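Local atomic coordinates of chitosanase (Bacillus subtilis subsp. subtilis str. 168, PDB entry 7C6C), a protein that hydrolyses beta-1,4 linkages between D-glucosamine residues within partly acetylated chitosan chains, as a secreted glycoside hydrolase of family 46. Residues D52-V57 / K71-L76; N66-K71 / W97-N102; L131-A136 / I175-W180; A138-T143 / N182-V187. All coordinates share one frame; numbering follows the deposited sequence. Where two conformers were deposited one is given.

From the N terminus, contact 1 comes first: it closes the short connection between helix 52-63 and helix 73-82. Contact 2 starts inside that connection, sharing Lys71 with contact 1, and ties it forward to the end of helix 93-99, so the two closures cross. They also touch, Val56 meeting Trp97 and Val57 meeting Leu69. On the other side of the chain's centre, contacts 3 and 4 both close the excursion through helix 156-167 between helix 134-147 and helix 177-193, and they cross as well: 3 fixes the starts of the two helices, 4 their middles. Met140 of contact 4 packs on Leu131 and Trp180 of contact 3. Long helix 104-128 lies in sequence between the two pairs.

Contact 1: D52-V57 / K71-L76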
loop_
_atom_site.group_PDB
_atom_site.type_symbol
_atom_site.label_atom_id
_atom_site.label_comp_id
_atom_site.label_asym_id
_atom_site.label_seq_id
_atom_site.Cartn_x
_atom_site.Cartn_y
_atom_site.Cartn_z
ATOM N N ASP A 52 -1.904 -10.509 -6.214
ATOM C CA ASP A 52 -2.933 -9.889 -5.393
ATOM C C ASP A 52 -4.117 -9.402 -6.213
ATOM O O ASP A 52 -5.249 -9.473 -5.723
ATOM C CB ASP A 52 -2.387 -8.871 -4.381
ATOM C CG ASP A 52 -1.688 -7.707 -5.023
ATOM O OD1 ASP A 52 -1.302 -7.803 -6.201
ATOM O OD2 ASP A 52 -1.518 -6.680 -4.330
ATOM N N ALA A 53 -3.915 -8.969 -7.464
ATOM C CA ALA A 53 -5.070 -8.688 -8.311
ATOM C C ALA A 53 -5.852 -9.966 -8.602
ATOM O O ALA A 53 -7.089 -9.951 -8.644
ATOM C CB ALA A 53 -4.635 -7.994 -9.600
ATOM N N LEU A 54 -5.143 -11.079 -8.813
ATOM C CA LEU A 54 -5.790 -12.379 -8.937
ATOM C C LEU A 54 -6.693 -12.647 -7.738
ATOM O O LEU A 54 -7.840 -13.074 -7.895
ATOM C CB LEU A 54 -4.726 -13.470 -9.085
ATOM C CG LEU A 54 -5.204 -14.909 -8.890
ATOM C CD1 LEU A 54 -6.168 -15.348 -9.991
ATOM C CD2 LEU A 54 -4.009 -15.837 -8.814
ATOM N N GLU A 55 -6.198 -12.380 -6.525
ATOM C CA GLU A 55 -7.003 -12.636 -5.332
ATOM C C GLU A 55 -8.278 -11.804 -5.327
ATOM O O GLU A 55 -9.343 -12.309 -4.960
ATOM C CB GLU A 55 -6.196 -12.412 -4.051
ATOM C CG GLU A 55 -5.059 -13.408 -3.884
ATOM C CD GLU A 55 -4.581 -13.520 -2.460
ATOM O OE1 GLU A 55 -5.426 -13.678 -1.560
ATOM O OE2 GLU A 55 -3.357 -13.447 -2.239
ATOM N N VAL A 56 -8.198 -10.531 -5.735
ATOM C CA VAL A 56 -9.411 -9.725 -5.835
ATOM C C VAL A 56 -10.423 -10.393 -6.757
ATOM O O VAL A 56 -11.607 -10.511 -6.424
ATOM C CB VAL A 56 -9.088 -8.290 -6.284
ATOM C CG1 VAL A 56 -10.386 -7.530 -6.541
ATOM C CG2 VAL A 56 -8.247 -7.591 -5.241
ATOM N N VAL A 57 -9.973 -10.831 -7.935
ATOM C CA VAL A 57 -10.904 -11.417 -8.894
ATOM C C VAL A 57 -11.444 -12.750 -8.384
ATOM O O VAL A 57 -12.622 -13.060 -8.586
ATOM C CB VAL A 57 -10.279 -11.500 -10.302
ATOM C CG1 VAL A 57 -11.256 -12.125 -11.278
ATOM C CG2 VAL A 57 -9.863 -10.107 -10.777
ATOM N N LYS A 71 -13.507 -14.438 -16.910
ATOM C CA LYS A 71 -12.755 -14.990 -18.032
ATOM C C LYS A 71 -11.276 -14.656 -17.961
ATOM O O LYS A 71 -10.481 -15.295 -18.661
ATOM C CB LYS A 71 -13.337 -14.530 -19.374
ATOM C CG LYS A 71 -13.012 -13.096 -19.747
ATOM C CD LYS A 71 -13.414 -12.820 -21.190
ATOM C CE LYS A 71 -12.758 -11.549 -21.715
ATOM N NZ LYS A 71 -12.970 -11.371 -23.174
ATOM N N TYR A 72 -10.887 -13.675 -17.141
ATOM C CA TYR A 72 -9.484 -13.329 -17.002
ATOM C C TYR A 72 -8.760 -14.191 -15.983
ATOM O O TYR A 72 -7.536 -14.097 -15.882
ATOM C CB TYR A 72 -9.323 -11.851 -16.635
ATOM C CG TYR A 72 -9.871 -10.938 -17.699
ATOM C CD1 TYR A 72 -9.176 -10.729 -18.885
ATOM C CD2 TYR A 72 -11.091 -10.306 -17.537
ATOM C CE1 TYR A 72 -9.676 -9.900 -19.873
ATOM C CE2 TYR A 72 -11.605 -9.482 -18.516
ATOM C CZ TYR A 72 -10.898 -9.281 -19.680
ATOM O OH TYR A 72 -11.419 -8.461 -20.648
ATOM N N LEU A 73 -9.475 -15.014 -15.213
ATOM C CA LEU A 73 -8.812 -15.815 -14.182
ATOM C C LEU A 73 -7.689 -16.692 -14.718
ATOM O O LEU A 73 -6.625 -16.742 -14.078
ATOM C CB LEU A 73 -9.832 -16.625 -13.374
ATOM C CG LEU A 73 -10.614 -15.824 -12.335
ATOM C CD1 LEU A 73 -11.776 -16.631 -11.792
ATOM C CD2 LEU A 73 -9.698 -15.379 -11.203
ATOM N N PRO A 74 -7.838 -17.416 -15.834
ATOM C CA PRO A 74 -6.713 -18.263 -16.274
ATOM C C PRO A 74 -5.447 -17.468 -16.547
ATOM O O PRO A 74 -4.354 -17.881 -16.137
ATOM C CB PRO A 74 -7.267 -18.970 -17.519
ATOM C CG PRO A 74 -8.757 -19.019 -17.279
ATOM C CD PRO A 74 -9.065 -17.699 -16.604
ATOM N N GLU A 75 -5.567 -16.314 -17.211
ATOM C CA GLU A 75 -4.384 -15.503 -17.464
ATOM C C GLU A 75 -3.856 -14.875 -16.176
ATOM O O GLU A 75 -2.643 -14.862 -15.943
ATOM C CB GLU A 75 -4.676 -14.434 -18.515
ATOM C CG GLU A 75 -3.496 -13.516 -18.817
ATOM C CD GLU A 75 -2.320 -14.209 -19.499
ATOM O OE1 GLU A 75 -2.435 -15.377 -19.933
ATOM O OE2 GLU A 75 -1.265 -13.562 -19.625
ATOM N N LEU A 76 -4.740 -14.347 -15.323
ATOM C CA LEU A 76 -4.275 -13.795 -14.055
ATOM C C LEU A 76 -3.541 -14.852 -13.241
ATOM O O LEU A 76 -2.541 -14.558 -12.576
ATOM C CB LEU A 76 -5.445 -13.231 -13.256
ATOM C CG LEU A 76 -6.112 -11.999 -13.866
ATOM C CD1 LEU A 76 -7.436 -11.741 -13.163
ATOM C CD2 LEU A 76 -5.196 -10.759 -13.779
#
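Four aliphatic side chains, Leu54 and Val57 from helix 52-63 and Leu73 and Leu76 from helix 73-82, mesh here without a single hydrogen bond between the segments. On each helix the two residues are three apart, so they project from one face. Leu54 holds CG anti to its backbone N (chi1 166°), which brings CD1 against both Leu73 CD2, 3.7 Å away, and Leu76 CB, at 4.0 Å. It meets Leu73 at roughly a right angle but runs antiparallel alongside Leu76. Val57 reverses this pattern: it slides past Leu73 in the opposite direction, bringing its CG1 within 3.6 Å of Leu73 CD2, and crosses Leu76 nearly perpendicularly, its CG2 being 3.8 Å from Leu76 CD1. Leu73 CD2 therefore sits against both Leu54 and Val57. Both leucines of the second segment keep CG anti to the carbonyl carbon, the usual helical choice, and this carries their branched tips into the interface. Residue type follows from reach: the CA atoms of Leu54 and Leu76 are 5.5 Å apart, and leucine's longer branch lets Leu54 CD1 touch Leu76 CB and still reach Leu73, while the beta-branched Val57 presents one methyl to each partner close to its own backbone. Leu76 also rests on Phe93, and Val57 on Leu69. At the start of the first helix Asp52 OD1 takes a hydrogen bond from Thr47 N, tying it to the small sheet. The whole is leucine-valine packing between consecutive helices joined by a short loop, in the lobe of this lysozyme-clan fold that carries the three-stranded sheet.

Contact 2: N66-K71 / W97-N102; sequences NNKLKK and WKSLAN
An Asx turn superposed on a type I beta turn (Asn67 to Lys70) shapes the loop between helix 52-63 and helix 73-82 and presents Lys68 and Leu69 to the end of helix 93-99. Asparagine suits its first position because OD1 accepts from Leu69 N at 2.7 Å, with the donor in the carbonyl plane, while ND2 is bound to Val64 O and Thr61 OG1. The apolar part of the contact is made by Leu69 and Leu100, which meet tip to tip, CD1 to CD1 at 3.9 Å. Leu69 CD1 also approaches the Trp97 ring obliquely, 4.5 Å from CE3, while its CD2 packs against the helix backbone, 4.0 Å from Trp97 N. That indole is anchored elsewhere, NE1 bonding to Tyr27 O, and Phe106 of helix 104-128 packs against Trp97, Leu69 and Leu100. The polar part lies at the surface, where Lys68 and Ser99 are exposed. The aliphatic chain of Lys68 meets Leu100 tip to tip, with CE 4.0 Å from Leu100 CD2, so lysine can pair methylene packing with a charged end. A bend at chi3 (72°) then turns the ammonium to Ser99, whose OG also bonds to Ala96 O and accepts from Lys68 NZ at 2.8 Å.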
loop_
_atom_site.group_PDB
_atom_site.type_symbol
_atom_site.label_atom_id
_atom_site.label_comp_id
_atom_site.label_asym_id
_atom_site.label_seq_id
_atom_site.Cartn_x
_atom_site.Cartn_y
_atom_site.Cartn_z
ATOM N N ASN A 66 -19.651 -15.856 -12.451
ATOM C CA ASN A 66 -19.859 -15.590 -13.878
ATOM C C ASN A 66 -19.926 -14.100 -14.196
ATOM O O ASN A 66 -20.618 -13.675 -15.123
ATOM C CB ASN A 66 -21.057 -16.366 -14.435
ATOM C CG ASN A 66 -20.880 -17.850 -14.262
ATOM O OD1 ASN A 66 -19.748 -18.333 -14.204
ATOM N ND2 ASN A 66 -21.975 -18.582 -14.179
ATOM N N ASN A 67 -19.158 -13.308 -13.451
ATOM C CA ASN A 67 -19.062 -11.870 -13.644
ATOM C C ASN A 67 -18.159 -11.547 -14.843
ATOM O O ASN A 67 -17.558 -12.434 -15.462
ATOM C CB ASN A 67 -18.534 -11.228 -12.368
ATOM C CG ASN A 67 -17.133 -11.694 -12.048
ATOM O OD1 ASN A 67 -16.174 -11.264 -12.693
ATOM N ND2 ASN A 67 -17.002 -12.599 -11.081
ATOM N N LYS A 68 -18.037 -10.250 -15.157
ATOM C CA LYS A 68 -17.307 -9.828 -16.352
ATOM C C LYS A 68 -15.806 -10.066 -16.265
ATOM O O LYS A 68 -15.126 -9.998 -17.296
ATOM C CB LYS A 68 -17.573 -8.353 -16.657
ATOM C CG LYS A 68 -16.864 -7.368 -15.731
ATOM C CD LYS A 68 -17.201 -5.920 -16.096
ATOM C CE LYS A 68 -18.634 -5.555 -15.712
ATOM N NZ LYS A 68 -19.023 -4.218 -16.238
ATOM N N LEU A 69 -15.271 -10.308 -15.075
ATOM C CA LEU A 69 -13.845 -10.551 -14.920
ATOM C C LEU A 69 -13.487 -12.031 -14.836
ATOM O O LEU A 69 -12.301 -12.361 -14.903
ATOM C CB LEU A 69 -13.315 -9.826 -13.681
ATOM C CG LEU A 69 -13.404 -8.297 -13.690
ATOM C CD1 LEU A 69 -12.970 -7.733 -12.342
ATOM C CD2 LEU A 69 -12.581 -7.693 -14.821
ATOM N N LYS A 70 -14.478 -12.924 -14.720
ATOM C CA LYS A 70 -14.189 -14.347 -14.559
ATOM C C LYS A 70 -13.280 -14.869 -15.665
ATOM O O LYS A 70 -12.362 -15.652 -15.399
ATOM C CB LYS A 70 -15.490 -15.152 -14.521
ATOM C CG LYS A 70 -15.256 -16.655 -14.514
ATOM C CD LYS A 70 -16.544 -17.461 -14.643
ATOM C CE LYS A 70 -16.227 -18.950 -14.782
ATOM N NZ LYS A 70 -17.446 -19.761 -15.056
ATOM N N LYS A 71 -13.507 -14.438 -16.910
ATOM C CA LYS A 71 -12.755 -14.990 -18.032
ATOM C C LYS A 71 -11.276 -14.656 -17.961
ATOM O O LYS A 71 -10.481 -15.295 -18.661
ATOM C CB LYS A 71 -13.337 -14.530 -19.374
ATOM C CG LYS A 71 -13.012 -13.096 -19.747
ATOM C CD LYS A 71 -13.414 -12.820 -21.190
ATOM C CE LYS A 71 -12.758 -11.549 -21.715
ATOM N NZ LYS A 71 -12.970 -11.371 -23.174
ATOM N N TRP A 97 -12.335 -3.692 -15.281
ATOM C CA TRP A 97 -12.089 -3.340 -13.890
ATOM C C TRP A 97 -12.614 -1.938 -13.596
ATOM O O TRP A 97 -13.343 -1.716 -12.617
ATOM C CB TRP A 97 -10.590 -3.453 -13.600
ATOM C CG TRP A 97 -10.205 -3.170 -12.173
ATOM C CD1 TRP A 97 -10.325 -1.989 -11.495
ATOM C CD2 TRP A 97 -9.615 -4.096 -11.254
ATOM N NE1 TRP A 97 -9.865 -2.128 -10.209
ATOM C CE2 TRP A 97 -9.424 -3.413 -10.033
ATOM C CE3 TRP A 97 -9.237 -5.441 -11.343
ATOM C CZ2 TRP A 97 -8.877 -4.032 -8.910
ATOM C CZ3 TRP A 97 -8.682 -6.054 -10.230
ATOM C CH2 TRP A 97 -8.510 -5.347 -9.025
ATOM N N LYS A 98 -12.274 -0.973 -14.455
ATOM C CA LYS A 98 -12.704 0.401 -14.213
ATOM C C LYS A 98 -14.220 0.508 -14.174
ATOM O O LYS A 98 -14.771 1.287 -13.392
ATOM C CB LYS A 98 -12.144 1.339 -15.279
ATOM C CG LYS A 98 -12.509 2.800 -15.034
ATOM C CD LYS A 98 -11.956 3.704 -16.116
ATOM C CE LYS A 98 -12.509 5.108 -15.962
ATOM N NZ LYS A 98 -11.939 6.046 -16.958
ATOM N N SER A 99 -14.912 -0.271 -15.010
ATOM C CA SER A 99 -16.368 -0.200 -15.063
ATOM C C SER A 99 -17.011 -0.608 -13.749
ATOM O O SER A 99 -18.179 -0.280 -13.520
ATOM C CB SER A 99 -16.902 -1.089 -16.185
ATOM O OG SER A 99 -16.938 -2.454 -15.792
ATOM N N LEU A 100 -16.277 -1.303 -12.882
ATOM C CA LEU A 100 -16.787 -1.757 -11.598
ATOM C C LEU A 100 -16.388 -0.840 -10.452
ATOM O O LEU A 100 -16.553 -1.219 -9.285
ATOM C CB LEU A 100 -16.341 -3.196 -11.335
ATOM C CG LEU A 100 -16.998 -4.244 -12.239
ATOM C CD1 LEU A 100 -16.202 -5.551 -12.193
ATOM C CD2 LEU A 100 -18.460 -4.471 -11.836
ATOM N N ALA A 101 -15.884 0.364 -10.764
ATOM C CA ALA A 101 -15.361 1.275 -9.745
ATOM C C ALA A 101 -16.363 1.539 -8.632
ATOM O O ALA A 101 -15.979 1.696 -7.468
ATOM C CB ALA A 101 -14.961 2.600 -10.390
ATOM N N ASN A 102 -17.649 1.621 -8.973
ATOM C CA ASN A 102 -18.692 1.966 -8.015
ATOM C C ASN A 102 -19.590 0.785 -7.678
ATOM O O ASN A 102 -20.656 0.970 -7.076
ATOM C CB ASN A 102 -19.486 3.169 -8.522
ATOM C CG ASN A 102 -18.619 4.394 -8.637
ATOM O OD1 ASN A 102 -18.070 4.856 -7.642
ATOM N ND2 ASN A 102 -18.447 4.899 -9.853
#

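Contact 3: L131-A136 / I175-W180; sequences LKTALA and IDEKKW
The Trp180 indole and the Glu177 carboxylate are the two flat groups. Leu131 comes to the six-membered ring obliquely, crossing the tryptophan at about a right angle; its CD2 lies 3.8 Å from Trp180 CZ3 in an off-centre CH-pi contact. Phe184 meets the same indole, and Trp180 NE1 bonds to Asn164 OD1. The carboxylate is gripped by three hydrogen bonds. Along its syn lone pair, OE1 of Glu177 takes a nearly straight bond (168°) from Lys132 N at 2.7 Å. OE2 accepts twice, both donors lying above the same side of the carboxylate plane: Thr133 N at 2.8 Å from Glu177 OE2, 28° out of plane, and Thr133 OG1 at 2.7 Å from it, 44° out. An extended chain with CG anti to the backbone N lets glutamate span this gap. Alanine fits at 136, where CB comes within 3.2 Å of Glu177 OE2. Threonine suits the N-cap of helix 134-147, since OG1 donates a hydrogen bond to Glu177 OE2 while accepting one from Ala136 N. Asp176 caps helix 177-193 in turn, OD1 accepting from Lys179 N, so two capped helix starts are tied side by side. With backbone N-H groups, a hydroxyl and a helix N terminus facing it, the Glu177 carboxylate probably stays ionised, and its apparent pKa may be lowered.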
loop_
_atom_site.group_PDB
_atom_site.type_symbol
_atom_site.label_atom_id
_atom_site.label_comp_id
_atom_site.label_asym_id
_atom_site.label_seq_id
_atom_site.Cartn_x
_atom_site.Cartn_y
_atom_site.Cartn_z
ATOM N N LEU A 131 4.512 -1.067 18.562
ATOM C CA LEU A 131 4.083 0.269 18.174
ATOM C C LEU A 131 2.784 0.615 18.890
ATOM O O LEU A 131 1.846 -0.188 18.927
ATOM C CB LEU A 131 3.895 0.341 16.658
ATOM C CG LEU A 131 5.120 -0.082 15.842
ATOM C CD1 LEU A 131 4.909 0.194 14.369
ATOM C CD2 LEU A 131 6.372 0.614 16.341
ATOM N N LYS A 132 2.737 1.808 19.483
ATOM C CA LYS A 132 1.538 2.266 20.166
ATOM C C LYS A 132 0.839 3.431 19.485
ATOM O O LYS A 132 -0.345 3.655 19.756
ATOM C CB LYS A 132 1.861 2.662 21.614
ATOM C CG LYS A 132 2.320 1.504 22.484
ATOM C CD LYS A 132 2.599 1.968 23.909
ATOM C CE LYS A 132 2.912 0.798 24.831
ATOM N NZ LYS A 132 3.270 1.265 26.199
ATOM N N THR A 133 1.521 4.178 18.621
ATOM C CA THR A 133 0.923 5.386 18.073
ATOM C C THR A 133 0.165 5.091 16.788
ATOM O O THR A 133 0.548 4.232 15.987
ATOM C CB THR A 133 1.954 6.491 17.811
ATOM O OG1 THR A 133 2.818 6.112 16.730
ATOM C CG2 THR A 133 2.766 6.822 19.064
ATOM N N ALA A 134 -0.917 5.837 16.591
ATOM C CA ALA A 134 -1.673 5.704 15.356
ATOM C C ALA A 134 -0.823 6.085 14.150
ATOM O O ALA A 134 -0.931 5.456 13.092
ATOM C CB ALA A 134 -2.938 6.559 15.424
ATOM N N LEU A 135 0.020 7.116 14.282
ATOM C CA LEU A 135 0.845 7.518 13.147
ATOM C C LEU A 135 1.799 6.398 12.741
ATOM O O LEU A 135 1.935 6.086 11.556
ATOM C CB LEU A 135 1.603 8.813 13.440
ATOM C CG LEU A 135 2.585 9.231 12.337
ATOM C CD1 LEU A 135 1.896 9.428 10.978
ATOM C CD2 LEU A 135 3.340 10.481 12.733
ATOM N N ALA A 136 2.464 5.767 13.708
ATOM C CA ALA A 136 3.374 4.685 13.336
ATOM C C ALA A 136 2.626 3.541 12.662
ATOM O O ALA A 136 3.095 2.990 11.660
ATOM C CB ALA A 136 4.145 4.182 14.552
ATOM N N ILE A 175 12.970 1.063 22.816
ATOM C CA ILE A 175 13.375 2.209 22.014
ATOM C C ILE A 175 12.216 3.192 21.913
ATOM O O ILE A 175 11.057 2.797 21.726
ATOM C CB ILE A 175 13.850 1.749 20.625
ATOM C CG1 ILE A 175 15.010 0.758 20.759
ATOM C CG2 ILE A 175 14.256 2.944 19.770
ATOM C CD1 ILE A 175 16.149 1.262 21.621
ATOM N N ASP A 176 12.525 4.480 22.051
ATOM C CA ASP A 176 11.507 5.511 21.920
ATOM C C ASP A 176 10.831 5.403 20.558
ATOM O O ASP A 176 11.498 5.376 19.520
ATOM C CB ASP A 176 12.156 6.883 22.077
ATOM C CG ASP A 176 11.157 8.011 21.979
ATOM O OD1 ASP A 176 10.838 8.428 20.850
ATOM O OD2 ASP A 176 10.676 8.473 23.034
ATOM N N GLU A 177 9.496 5.349 20.566
ATOM C CA GLU A 177 8.764 5.078 19.331
ATOM C C GLU A 177 8.887 6.225 18.334
ATOM O O GLU A 177 8.927 5.994 17.118
ATOM C CB GLU A 177 7.297 4.769 19.630
ATOM C CG GLU A 177 6.455 4.555 18.377
ATOM C CD GLU A 177 5.095 3.954 18.664
ATOM O OE1 GLU A 177 4.890 3.409 19.770
ATOM O OE2 GLU A 177 4.226 4.010 17.776
ATOM N N LYS A 178 8.938 7.468 18.816
ATOM C CA LYS A 178 9.075 8.589 17.893
ATOM C C LYS A 178 10.439 8.574 17.211
ATOM O O LYS A 178 10.539 8.799 15.999
ATOM C CB LYS A 178 8.815 9.909 18.622
ATOM C CG LYS A 178 7.434 9.973 19.267
ATOM C CD LYS A 178 7.125 11.346 19.844
ATOM C CE LYS A 178 5.741 11.365 20.471
ATOM N NZ LYS A 178 5.382 12.712 21.007
ATOM N N LYS A 179 11.497 8.285 17.970
ATOM C CA LYS A 179 12.819 8.146 17.371
ATOM C C LYS A 179 12.868 6.961 16.420
ATOM O O LYS A 179 13.437 7.057 15.327
ATOM C CB LYS A 179 13.869 7.982 18.469
ATOM C CG LYS A 179 15.302 8.146 17.986
ATOM C CD LYS A 179 16.271 8.298 19.153
ATOM C CE LYS A 179 16.794 6.950 19.628
ATOM N NZ LYS A 179 17.475 7.043 20.955
ATOM N N TRP A 180 12.271 5.837 16.820
ATOM C CA TRP A 180 12.241 4.658 15.960
ATOM C C TRP A 180 11.537 4.953 14.643
ATOM O O TRP A 180 12.016 4.555 13.572
ATOM C CB TRP A 180 11.541 3.514 16.690
ATOM C CG TRP A 180 11.567 2.207 15.955
ATOM C CD1 TRP A 180 12.507 1.225 16.064
ATOM C CD2 TRP A 180 10.604 1.737 15.003
ATOM N NE1 TRP A 180 12.192 0.173 15.237
ATOM C CE2 TRP A 180 11.026 0.462 14.577
ATOM C CE3 TRP A 180 9.426 2.272 14.470
ATOM C CZ2 TRP A 180 10.313 -0.285 13.642
ATOM C CZ3 TRP A 180 8.719 1.527 13.543
ATOM C CH2 TRP A 180 9.165 0.264 13.137
#

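Contact 4: A138-T143 / N182-V187; sequences AVMYDT and NKFLDV
Helix 134-147 and helix 177-193 run almost parallel here, the axes of the two segments inclined by 17° and 11.7 Å apart at their closest. So wide a spacing must be bridged by side chains; the nearest CA pair, Val139 and Leu185, is still 8.4 Å apart. Phe184 does most of the bridging, a large flat ring sent across by CG lying anti to its backbone N. Met140, bent at chi2 and chi3, folds its thioether over one face of this ring: CE sits 3.5 Å from the Phe184 centroid, 8° off the normal, as a CH-pi contact, and SD at 4.2 Å from the same centroid adds a Met-aromatic one. This is buried helix-helix packing in the predominantly helical lobe, with Phe156 and Thr163 of helix 156-167 closing round it. Val139 slides past the phenylalanine, its CG1 3.9 Å from Phe184 CE1, and touches Leu185 CD2 with that same methyl. At the ring edge, in its plane, stands Thr143 OG1, 3.5 Å from Phe184 CE1. Threonine suits this buried place because its hydroxyl donates to Val139 O at 2.7 Å, from above the carbonyl plane, sharing that acceptor with Thr143 N.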
loop_
_atom_site.group_PDB
_atom_site.type_symbol
_atom_site.label_atom_id
_atom_site.label_comp_id
_atom_site.label_asym_id
_atom_site.label_seq_id
_atom_site.Cartn_x
_atom_site.Cartn_y
_atom_site.Cartn_z
ATOM N N ALA A 138 -0.135 3.825 10.951
ATOM C CA ALA A 138 -0.492 4.302 9.618
ATOM C C ALA A 138 0.694 4.223 8.665
ATOM O O ALA A 138 0.533 3.886 7.484
ATOM C CB ALA A 138 -1.019 5.730 9.703
ATOM N N VAL A 139 1.892 4.543 9.154
ATOM C CA VAL A 139 3.082 4.398 8.324
ATOM C C VAL A 139 3.287 2.939 7.937
ATOM O O VAL A 139 3.612 2.634 6.783
ATOM C CB VAL A 139 4.320 4.995 9.018
ATOM C CG1 VAL A 139 5.582 4.703 8.213
ATOM C CG2 VAL A 139 4.152 6.499 9.235
ATOM N N MET A 140 3.112 2.012 8.893
ATOM C CA MET A 140 3.258 0.595 8.562
ATOM C C MET A 140 2.250 0.166 7.505
ATOM O O MET A 140 2.591 -0.576 6.575
ATOM C CB MET A 140 3.096 -0.280 9.811
ATOM C CG MET A 140 4.102 -0.032 10.927
ATOM S SD MET A 140 5.841 -0.159 10.462
ATOM C CE MET A 140 6.305 1.575 10.518
ATOM N N TYR A 141 1.003 0.623 7.641
ATOM C CA TYR A 141 -0.055 0.278 6.697
ATOM C C TYR A 141 0.296 0.760 5.290
ATOM O O TYR A 141 0.216 -0.002 4.318
ATOM C CB TYR A 141 -1.344 0.923 7.212
ATOM C CG TYR A 141 -2.666 0.575 6.561
ATOM C CD1 TYR A 141 -2.801 -0.456 5.637
ATOM C CD2 TYR A 141 -3.805 1.299 6.900
ATOM C CE1 TYR A 141 -4.035 -0.747 5.069
ATOM C CE2 TYR A 141 -5.028 1.020 6.345
ATOM C CZ TYR A 141 -5.140 -0.003 5.428
ATOM O OH TYR A 141 -6.366 -0.297 4.876
ATOM N N ASP A 142 0.711 2.023 5.165
ATOM C CA ASP A 142 1.107 2.535 3.858
ATOM C C ASP A 142 2.304 1.768 3.310
ATOM O O ASP A 142 2.380 1.490 2.105
ATOM C CB ASP A 142 1.446 4.020 3.949
ATOM C CG ASP A 142 1.748 4.609 2.595
ATOM O OD1 ASP A 142 0.808 4.705 1.783
ATOM O OD2 ASP A 142 2.924 4.942 2.331
ATOM N N THR A 143 3.250 1.416 4.185
ATOM C CA THR A 143 4.461 0.737 3.740
ATOM C C THR A 143 4.143 -0.626 3.141
ATOM O O THR A 143 4.662 -0.981 2.078
ATOM C CB THR A 143 5.448 0.593 4.902
ATOM O OG1 THR A 143 5.810 1.892 5.382
ATOM C CG2 THR A 143 6.717 -0.126 4.453
ATOM N N ASN A 182 11.151 7.832 13.109
ATOM C CA ASN A 182 11.979 8.682 12.259
ATOM C C ASN A 182 13.046 7.864 11.544
ATOM O O ASN A 182 13.317 8.082 10.357
ATOM C CB ASN A 182 12.602 9.808 13.077
ATOM C CG ASN A 182 11.589 10.853 13.477
ATOM O OD1 ASN A 182 10.579 11.043 12.803
ATOM N ND2 ASN A 182 11.853 11.541 14.578
ATOM N N LYS A 183 13.641 6.896 12.242
ATOM C CA LYS A 183 14.613 6.027 11.591
ATOM C C LYS A 183 13.945 5.135 10.552
ATOM O O LYS A 183 14.525 4.875 9.491
ATOM C CB LYS A 183 15.370 5.201 12.631
ATOM C CG LYS A 183 16.059 6.050 13.690
ATOM C CD LYS A 183 17.536 5.707 13.837
ATOM C CE LYS A 183 18.197 6.557 14.922
ATOM N NZ LYS A 183 19.676 6.670 14.744
ATOM N N PHE A 184 12.726 4.661 10.835
ATOM C CA PHE A 184 11.992 3.872 9.852
ATOM C C PHE A 184 11.757 4.670 8.577
ATOM O O PHE A 184 11.933 4.152 7.468
ATOM C CB PHE A 184 10.655 3.414 10.432
ATOM C CG PHE A 184 9.911 2.465 9.535
ATOM C CD1 PHE A 184 9.069 2.936 8.539
ATOM C CD2 PHE A 184 10.083 1.094 9.663
ATOM C CE1 PHE A 184 8.407 2.057 7.703
ATOM C CE2 PHE A 184 9.416 0.213 8.834
ATOM C CZ PHE A 184 8.579 0.696 7.853
ATOM N N LEU A 185 11.346 5.930 8.718
ATOM C CA LEU A 185 11.120 6.763 7.543
ATOM C C LEU A 185 12.414 6.960 6.757
ATOM O O LEU A 185 12.401 6.962 5.521
ATOM C CB LEU A 185 10.474 8.088 7.957
ATOM C CG LEU A 185 9.036 7.952 8.476
ATOM C CD1 LEU A 185 8.595 9.222 9.199
ATOM C CD2 LEU A 185 8.085 7.640 7.332
ATOM N N ASP A 186 13.547 7.092 7.457
ATOM C CA ASP A 186 14.844 7.166 6.786
ATOM C C ASP A 186 15.138 5.888 6.007
ATOM O O ASP A 186 15.588 5.932 4.855
ATOM C CB ASP A 186 15.953 7.376 7.818
ATOM C CG ASP A 186 15.951 8.761 8.416
ATOM O OD1 ASP A 186 15.251 9.651 7.892
ATOM O OD2 ASP A 186 16.683 8.957 9.412
ATOM N N VAL A 187 14.920 4.734 6.646
ATOM C CA VAL A 187 15.167 3.448 6.004
ATOM C C VAL A 187 14.269 3.283 4.785
ATOM O O VAL A 187 14.708 2.824 3.724
ATOM C CB VAL A 187 14.974 2.313 7.027
ATOM C CG1 VAL A 187 14.855 0.966 6.331
ATOM C CG2 VAL A 187 16.121 2.302 8.036
#